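Local coordinates for putative iron-uptake ABC transport system,periplasmic iron-binding protein (Campylobacter jejuni, PDB 3E13) that binds ferric iron and, as the periplasmic component of a putative ABC uptake system, probably delivers it to the transporter, at residues 80-85 / 92-97; 55-60 / 251-256. All blocks are in the same frame, centred on the assembly; numbering follows the deposited sequence.

Contact 1 (80-85 / 92-97)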
loop_
_atom_site.group_PDB
_atom_site.type_symbol
_atom_site.label_atom_id
_atom_site.label_comp_id
_atom_site.label_asym_id
_atom_site.label_seq_id
_atom_site.Cartn_x
_atom_site.Cartn_y
_atom_site.Cartn_z
ATOM N N TYR A 80 -23.334 -0.120 -5.873
ATOM C CA TYR A 80 -22.824 -0.505 -4.575
ATOM C C TYR A 80 -21.447 0.138 -4.357
ATOM O O TYR A 80 -21.214 0.815 -3.341
ATOM C CB TYR A 80 -22.764 -2.018 -4.420
ATOM C CG TYR A 80 -22.552 -2.434 -2.991
ATOM C CD1 TYR A 80 -21.270 -2.708 -2.487
ATOM C CD2 TYR A 80 -23.617 -2.498 -2.086
ATOM C CE1 TYR A 80 -21.058 -3.017 -1.179
ATOM C CE2 TYR A 80 -23.400 -2.860 -0.789
ATOM C CZ TYR A 80 -22.123 -3.063 -0.309
ATOM O OH TYR A 80 -21.901 -3.437 0.976
ATOM N N LEU A 81 -20.532 -0.051 -5.321
ATOM C CA LEU A 81 -19.204 0.524 -5.187
ATOM C C LEU A 81 -19.241 2.058 -5.145
ATOM O O LEU A 81 -18.458 2.687 -4.410
ATOM C CB LEU A 81 -18.289 0.039 -6.338
ATOM C CG LEU A 81 -18.002 -1.444 -6.456
ATOM C CD1 LEU A 81 -17.136 -1.709 -7.681
ATOM C CD2 LEU A 81 -17.238 -1.987 -5.181
ATOM N N GLU A 82 -20.133 2.681 -5.919
ATOM C CA GLU A 82 -20.157 4.111 -6.018
ATOM C C GLU A 82 -20.787 4.693 -4.755
ATOM O O GLU A 82 -20.472 5.792 -4.355
ATOM C CB GLU A 82 -20.887 4.581 -7.305
ATOM C CG GLU A 82 -20.081 4.153 -8.526
ATOM C CD GLU A 82 -20.763 4.394 -9.834
ATOM O OE1 GLU A 82 -20.133 4.088 -10.842
ATOM O OE2 GLU A 82 -21.892 4.925 -9.854
ATOM N N GLU A 83 -21.639 3.943 -4.108
ATOM C CA GLU A 83 -22.274 4.469 -2.878
ATOM C C GLU A 83 -21.304 4.474 -1.715
ATOM O O GLU A 83 -21.295 5.386 -0.857
ATOM C CB GLU A 83 -23.505 3.670 -2.518
ATOM C CG GLU A 83 -24.189 4.207 -1.240
ATOM C CD GLU A 83 -25.648 3.946 -1.177
ATOM O OE1 GLU A 83 -26.308 3.980 -2.245
ATOM O OE2 GLU A 83 -26.133 3.669 -0.048
ATOM N N PHE A 84 -20.470 3.468 -1.668
ATOM C CA PHE A 84 -19.652 3.279 -0.488
ATOM C C PHE A 84 -18.190 3.678 -0.652
ATOM O O PHE A 84 -17.489 3.821 0.347
ATOM C CB PHE A 84 -19.812 1.850 0.044
ATOM C CG PHE A 84 -21.182 1.581 0.580
ATOM C CD1 PHE A 84 -22.014 0.639 0.007
ATOM C CD2 PHE A 84 -21.652 2.326 1.640
ATOM C CE1 PHE A 84 -23.309 0.451 0.470
ATOM C CE2 PHE A 84 -22.887 2.109 2.121
ATOM C CZ PHE A 84 -23.735 1.189 1.529
ATOM N N ILE A 85 -17.706 3.795 -1.880
ATOM C CA ILE A 85 -16.343 4.323 -2.115
ATOM C C ILE A 85 -16.470 5.780 -2.522
ATOM O O ILE A 85 -17.113 6.079 -3.533
ATOM C CB ILE A 85 -15.594 3.528 -3.222
ATOM C CG1 ILE A 85 -15.611 2.030 -2.924
ATOM C CG2 ILE A 85 -14.188 4.073 -3.369
ATOM C CD1 ILE A 85 -14.901 1.174 -4.029
ATOM N N LYS A 92 -12.131 7.679 -12.128
ATOM C CA LYS A 92 -13.181 8.386 -12.816
ATOM C C LYS A 92 -13.729 7.548 -13.966
ATOM O O LYS A 92 -14.919 7.594 -14.254
ATOM C CB LYS A 92 -12.675 9.750 -13.285
ATOM C CG LYS A 92 -11.659 9.698 -14.368
ATOM C CD LYS A 92 -11.318 11.092 -14.936
ATOM C CE LYS A 92 -10.548 10.945 -16.253
ATOM N NZ LYS A 92 -10.364 12.271 -16.923
ATOM N N ASP A 93 -12.859 6.748 -14.580
ATOM C CA ASP A 93 -13.229 5.890 -15.703
ATOM C C ASP A 93 -13.676 4.471 -15.291
ATOM O O ASP A 93 -13.904 3.605 -16.168
ATOM C CB ASP A 93 -12.062 5.792 -16.693
ATOM C CG ASP A 93 -11.641 7.131 -17.244
ATOM O OD1 ASP A 93 -12.533 7.962 -17.576
ATOM O OD2 ASP A 93 -10.441 7.464 -17.344
ATOM N N LYS A 94 -13.836 4.258 -13.972
ATOM C CA LYS A 94 -14.466 3.073 -13.403
ATOM C C LYS A 94 -13.683 1.770 -13.622
ATOM O O LYS A 94 -14.262 0.704 -13.579
ATOM C CB LYS A 94 -15.887 2.904 -13.928
ATOM C CG LYS A 94 -16.792 4.104 -13.661
ATOM C CD LYS A 94 -18.182 3.786 -14.142
ATOM C CE LYS A 94 -18.996 5.013 -14.500
ATOM N NZ LYS A 94 -20.211 4.503 -15.235
ATOM N N GLU A 95 -12.372 1.866 -13.753
ATOM C CA GLU A 95 -11.558 0.667 -13.967
ATOM C C GLU A 95 -10.831 0.185 -12.723
ATOM O O GLU A 95 -10.325 -0.927 -12.742
ATOM C CB GLU A 95 -10.581 0.831 -15.156
ATOM C CG GLU A 95 -11.335 1.107 -16.438
ATOM C CD GLU A 95 -10.488 0.988 -17.698
ATOM O OE1 GLU A 95 -11.024 1.342 -18.781
ATOM O OE2 GLU A 95 -9.347 0.488 -17.605
ATOM N N TRP A 96 -10.766 0.981 -11.656
ATOM C CA TRP A 96 -10.097 0.550 -10.426
ATOM C C TRP A 96 -10.802 1.201 -9.251
ATOM O O TRP A 96 -11.364 2.254 -9.408
ATOM C CB TRP A 96 -8.591 0.840 -10.386
ATOM C CG TRP A 96 -8.200 2.246 -10.582
ATOM C CD1 TRP A 96 -7.739 2.785 -11.727
ATOM C CD2 TRP A 96 -8.247 3.317 -9.618
ATOM N NE1 TRP A 96 -7.495 4.127 -11.558
ATOM C CE2 TRP A 96 -7.809 4.485 -10.272
ATOM C CE3 TRP A 96 -8.599 3.402 -8.270
ATOM C CZ2 TRP A 96 -7.743 5.720 -9.637
ATOM C CZ3 TRP A 96 -8.529 4.626 -7.637
ATOM C CH2 TRP A 96 -8.104 5.763 -8.314
ATOM N N PHE A 97 -10.727 0.535 -8.109
ATOM C CA PHE A 97 -11.557 0.916 -6.917
ATOM C C PHE A 97 -10.767 0.586 -5.653
ATOM O O PHE A 97 -10.227 -0.523 -5.520
ATOM C CB PHE A 97 -12.820 0.099 -6.896
ATOM C CG PHE A 97 -13.678 0.323 -8.098
ATOM C CD1 PHE A 97 -13.465 -0.458 -9.236
ATOM C CD2 PHE A 97 -14.688 1.266 -8.101
ATOM C CE1 PHE A 97 -14.211 -0.234 -10.411
ATOM C CE2 PHE A 97 -15.491 1.427 -9.268
ATOM C CZ PHE A 97 -15.208 0.695 -10.418
#
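Leu-81 and Ile-85, which both pack on Phe-97, are tied to each other by the backbone bond from Ile-85 N to Leu-81 O, 2.9 Å. The bond spans the last turn of helix 79-84; the four-residue spacing puts both side chains on the same flank. Over the phenyl ring, Leu-81 CD1 stands 3.8 Å from the centroid of the Phe-97 ring and 9° off its normal, a CH-pi contact centred on one face. Ile-85, the first residue to leave helical geometry, meets the base of the side chain, with CD1 3.7 Å from Phe-97 CB and oblique to the ring. In Phe-97, chi1 of -61° sets CG beside the backbone N, and a chi2 close to perpendicular presents the face to the leucine methyl. Nearer the solvent the pairing is looser. Both Glu-82 and Lys-94 are extended beyond CG, and Glu-82 OE1 lies 3.8 Å from Lys-94 CD but 4.4 Å from Lys-94 NZ, opposite charges too far apart for a salt bridge. Lys-94 has a left-handed backbone conformation in the turn that leads to the strand. Arg-90 NE binds Ile-85 O within the connection. Phe-97 starts strand 97-109, pairs its backbone with Ile-238 of antiparallel strand 233-241, and touches Met-254, so the helix end packs against the strand start beside helix 247-257.

Contact 2 (55-60 / 251-256)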
loop_
_atom_site.group_PDB
_atom_site.type_symbol
_atom_site.label_atom_id
_atom_site.label_comp_id
_atom_site.label_asym_id
_atom_site.label_seq_id
_atom_site.Cartn_x
_atom_site.Cartn_y
_atom_site.Cartn_z
ATOM N N ILE A 55 -9.819 -10.810 -12.080
ATOM C CA ILE A 55 -9.635 -9.753 -11.083
ATOM C C ILE A 55 -8.132 -9.533 -10.889
ATOM O O ILE A 55 -7.347 -10.498 -10.802
ATOM C CB ILE A 55 -10.322 -10.157 -9.733
ATOM C CG1 ILE A 55 -11.853 -10.132 -9.844
ATOM C CG2 ILE A 55 -9.771 -9.353 -8.563
ATOM C CD1 ILE A 55 -12.460 -8.763 -9.775
ATOM N N PHE A 56 -7.781 -8.249 -10.747
ATOM C CA PHE A 56 -6.452 -7.818 -10.356
ATOM C C PHE A 56 -6.607 -7.066 -9.036
ATOM O O PHE A 56 -7.334 -6.106 -8.958
ATOM C CB PHE A 56 -5.826 -6.925 -11.464
ATOM C CG PHE A 56 -4.386 -6.479 -11.195
ATOM C CD1 PHE A 56 -3.444 -7.364 -10.639
ATOM C CD2 PHE A 56 -3.957 -5.185 -11.513
ATOM C CE1 PHE A 56 -2.146 -6.974 -10.367
ATOM C CE2 PHE A 56 -2.642 -4.802 -11.299
ATOM C CZ PHE A 56 -1.725 -5.699 -10.736
ATOM N N ILE A 57 -5.940 -7.530 -7.997
ATOM C CA ILE A 57 -5.906 -6.850 -6.699
ATOM C C ILE A 57 -4.473 -6.386 -6.411
ATOM O O ILE A 57 -3.507 -7.141 -6.628
ATOM C CB ILE A 57 -6.362 -7.780 -5.530
ATOM C CG1 ILE A 57 -7.621 -8.489 -5.861
ATOM C CG2 ILE A 57 -6.586 -6.909 -4.264
ATOM C CD1 ILE A 57 -8.110 -9.450 -4.728
ATOM N N THR A 58 -4.328 -5.137 -5.965
ATOM C CA THR A 58 -3.004 -4.575 -5.615
ATOM C C THR A 58 -3.023 -4.050 -4.205
ATOM O O THR A 58 -4.087 -3.934 -3.562
ATOM C CB THR A 58 -2.630 -3.389 -6.499
ATOM O OG1 THR A 58 -3.472 -2.288 -6.131
ATOM C CG2 THR A 58 -2.801 -3.677 -7.985
ATOM N N ALA A 59 -1.830 -3.722 -3.729
ATOM C CA ALA A 59 -1.654 -3.020 -2.491
ATOM C C ALA A 59 -1.130 -1.602 -2.778
ATOM O O ALA A 59 -0.389 -1.014 -1.995
ATOM C CB ALA A 59 -0.684 -3.812 -1.614
ATOM N N ASP A 60 -1.514 -1.073 -3.927
ATOM C CA ASP A 60 -0.919 0.160 -4.451
ATOM C C ASP A 60 -1.744 0.790 -5.548
ATOM O O ASP A 60 -2.193 0.116 -6.498
ATOM C CB ASP A 60 0.485 -0.150 -4.957
ATOM C CG ASP A 60 1.119 0.992 -5.621
ATOM O OD1 ASP A 60 1.490 0.877 -6.854
ATOM O OD2 ASP A 60 1.351 2.048 -4.995
ATOM N N LYS A 251 -17.656 -8.910 -10.456
ATOM C CA LYS A 251 -18.388 -7.762 -9.942
ATOM C C LYS A 251 -18.900 -8.076 -8.552
ATOM O O LYS A 251 -18.824 -7.216 -7.651
ATOM C CB LYS A 251 -19.487 -7.319 -10.922
ATOM C CG LYS A 251 -18.934 -6.827 -12.230
ATOM C CD LYS A 251 -19.967 -6.426 -13.239
ATOM C CE LYS A 251 -19.343 -6.291 -14.614
ATOM N NZ LYS A 251 -20.451 -6.073 -15.670
ATOM N N LYS A 252 -19.375 -9.304 -8.343
ATOM C CA LYS A 252 -19.846 -9.745 -7.031
ATOM C C LYS A 252 -18.718 -9.693 -6.005
ATOM O O LYS A 252 -18.905 -9.237 -4.859
ATOM C CB LYS A 252 -20.415 -11.164 -7.125
ATOM C CG LYS A 252 -21.831 -11.220 -7.658
ATOM C CD LYS A 252 -22.346 -12.688 -7.624
ATOM C CE LYS A 252 -23.853 -12.749 -7.878
ATOM N NZ LYS A 252 -24.222 -11.793 -9.033
ATOM N N PHE A 253 -17.548 -10.126 -6.427
ATOM C CA PHE A 253 -16.390 -10.124 -5.555
ATOM C C PHE A 253 -15.968 -8.702 -5.185
ATOM O O PHE A 253 -15.629 -8.446 -4.020
ATOM C CB PHE A 253 -15.183 -10.909 -6.163
ATOM C CG PHE A 253 -14.089 -11.076 -5.209
ATOM C CD1 PHE A 253 -14.104 -12.083 -4.264
ATOM C CD2 PHE A 253 -13.032 -10.177 -5.195
ATOM C CE1 PHE A 253 -13.080 -12.197 -3.308
ATOM C CE2 PHE A 253 -12.015 -10.293 -4.265
ATOM C CZ PHE A 253 -12.049 -11.296 -3.331
ATOM N N MET A 254 -15.950 -7.801 -6.171
ATOM C CA MET A 254 -15.559 -6.412 -5.958
ATOM C C MET A 254 -16.534 -5.789 -4.911
ATOM O O MET A 254 -16.080 -5.159 -3.944
ATOM C CB MET A 254 -15.575 -5.681 -7.298
ATOM C CG MET A 254 -14.438 -6.110 -8.205
ATOM S SD MET A 254 -14.628 -5.550 -9.879
ATOM C CE MET A 254 -14.149 -3.850 -9.729
ATOM N N GLU A 255 -17.834 -6.037 -5.089
ATOM C CA GLU A 255 -18.826 -5.518 -4.145
ATOM C C GLU A 255 -18.660 -6.139 -2.768
ATOM O O GLU A 255 -18.772 -5.435 -1.751
ATOM C CB GLU A 255 -20.244 -5.704 -4.695
ATOM C CG GLU A 255 -20.503 -4.841 -5.918
ATOM C CD GLU A 255 -21.862 -5.017 -6.544
ATOM O OE1 GLU A 255 -22.665 -5.925 -6.106
ATOM O OE2 GLU A 255 -22.190 -4.205 -7.434
ATOM N N PHE A 256 -18.372 -7.425 -2.723
ATOM C CA PHE A 256 -18.174 -8.133 -1.471
ATOM C C PHE A 256 -17.007 -7.507 -0.671
ATOM O O PHE A 256 -17.060 -7.400 0.557
ATOM C CB PHE A 256 -17.911 -9.605 -1.800
ATOM C CG PHE A 256 -17.787 -10.500 -0.605
ATOM C CD1 PHE A 256 -18.907 -10.838 0.145
ATOM C CD2 PHE A 256 -16.554 -11.021 -0.231
ATOM C CE1 PHE A 256 -18.807 -11.713 1.242
ATOM C CE2 PHE A 256 -16.461 -11.891 0.894
ATOM C CZ PHE A 256 -17.597 -12.201 1.612
#
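This is an apolar strand-to-helix contact in the core of the lobe that holds the N terminus, where one side of strand 55-58 packs against helix 247-257. The nearest CA pair, Ile-55 CA and Met-254 CA, is 8.5 Å apart, which leaves room for side chains between the two layers. Ile-55 and Ile-57, two residues apart and therefore on the same side of the strand, each meet a different helix residue. Ile-55 CD1 lies 3.7 Å from Met-254 CG and 3.9 Å from Met-254 SD, so the isoleucine tip crosses the thioether chain at a slant, at the CG-SD bond about which the chain bends (chi3 77°). Ile-57 CD1 reaches Phe-253 CE2 at 4.0 Å, approaching the ring obliquely. The phenyl is swung there by chi1 of -172°, which places CG opposite the backbone N. Such helices flanking a mixed sheet are in keeping with the type II periplasmic binding protein fold: strand 55-58 runs parallel to strand 3-8 and antiparallel to 233-241, and Ile-238 of the latter touches all four contacting side chains. Phe-253 also makes an edge-to-face stack with Phe-22 of helix 14-26. At the far end the strand leads into a turn in which Thr-58 OG1 donates to Asp-60 O at 2.7 Å, from 38° out of the carbonyl plane. Asp-60 N-caps the next helix, its OD1 accepting from Asn-63 N. The side chain of Ile-57 comes within about 8 Å of that of the iron ligand Tyr-12.

Along the chain, strand 55-58 comes first and its partner, helix 247-257, much later: 190 residues separate segments 55-60 and 251-256, so contact 2 closes a long loop. Contact 1 is nested inside it and closes a short one, with six residues between segments 80-85 and 92-97. Their centres are 11 Å apart, and they touch directly: Phe-97 CD1 lies 3.5 Å from Met-254 CE, while Leu-81 CD2 is 3.6 Å from Met-254 O. Met-254 thus belongs to the packing of both. Together the two contacts bring helices 79-84 and 247-257, strand 55-58 and the start of strand 97-109 together within the same lobe.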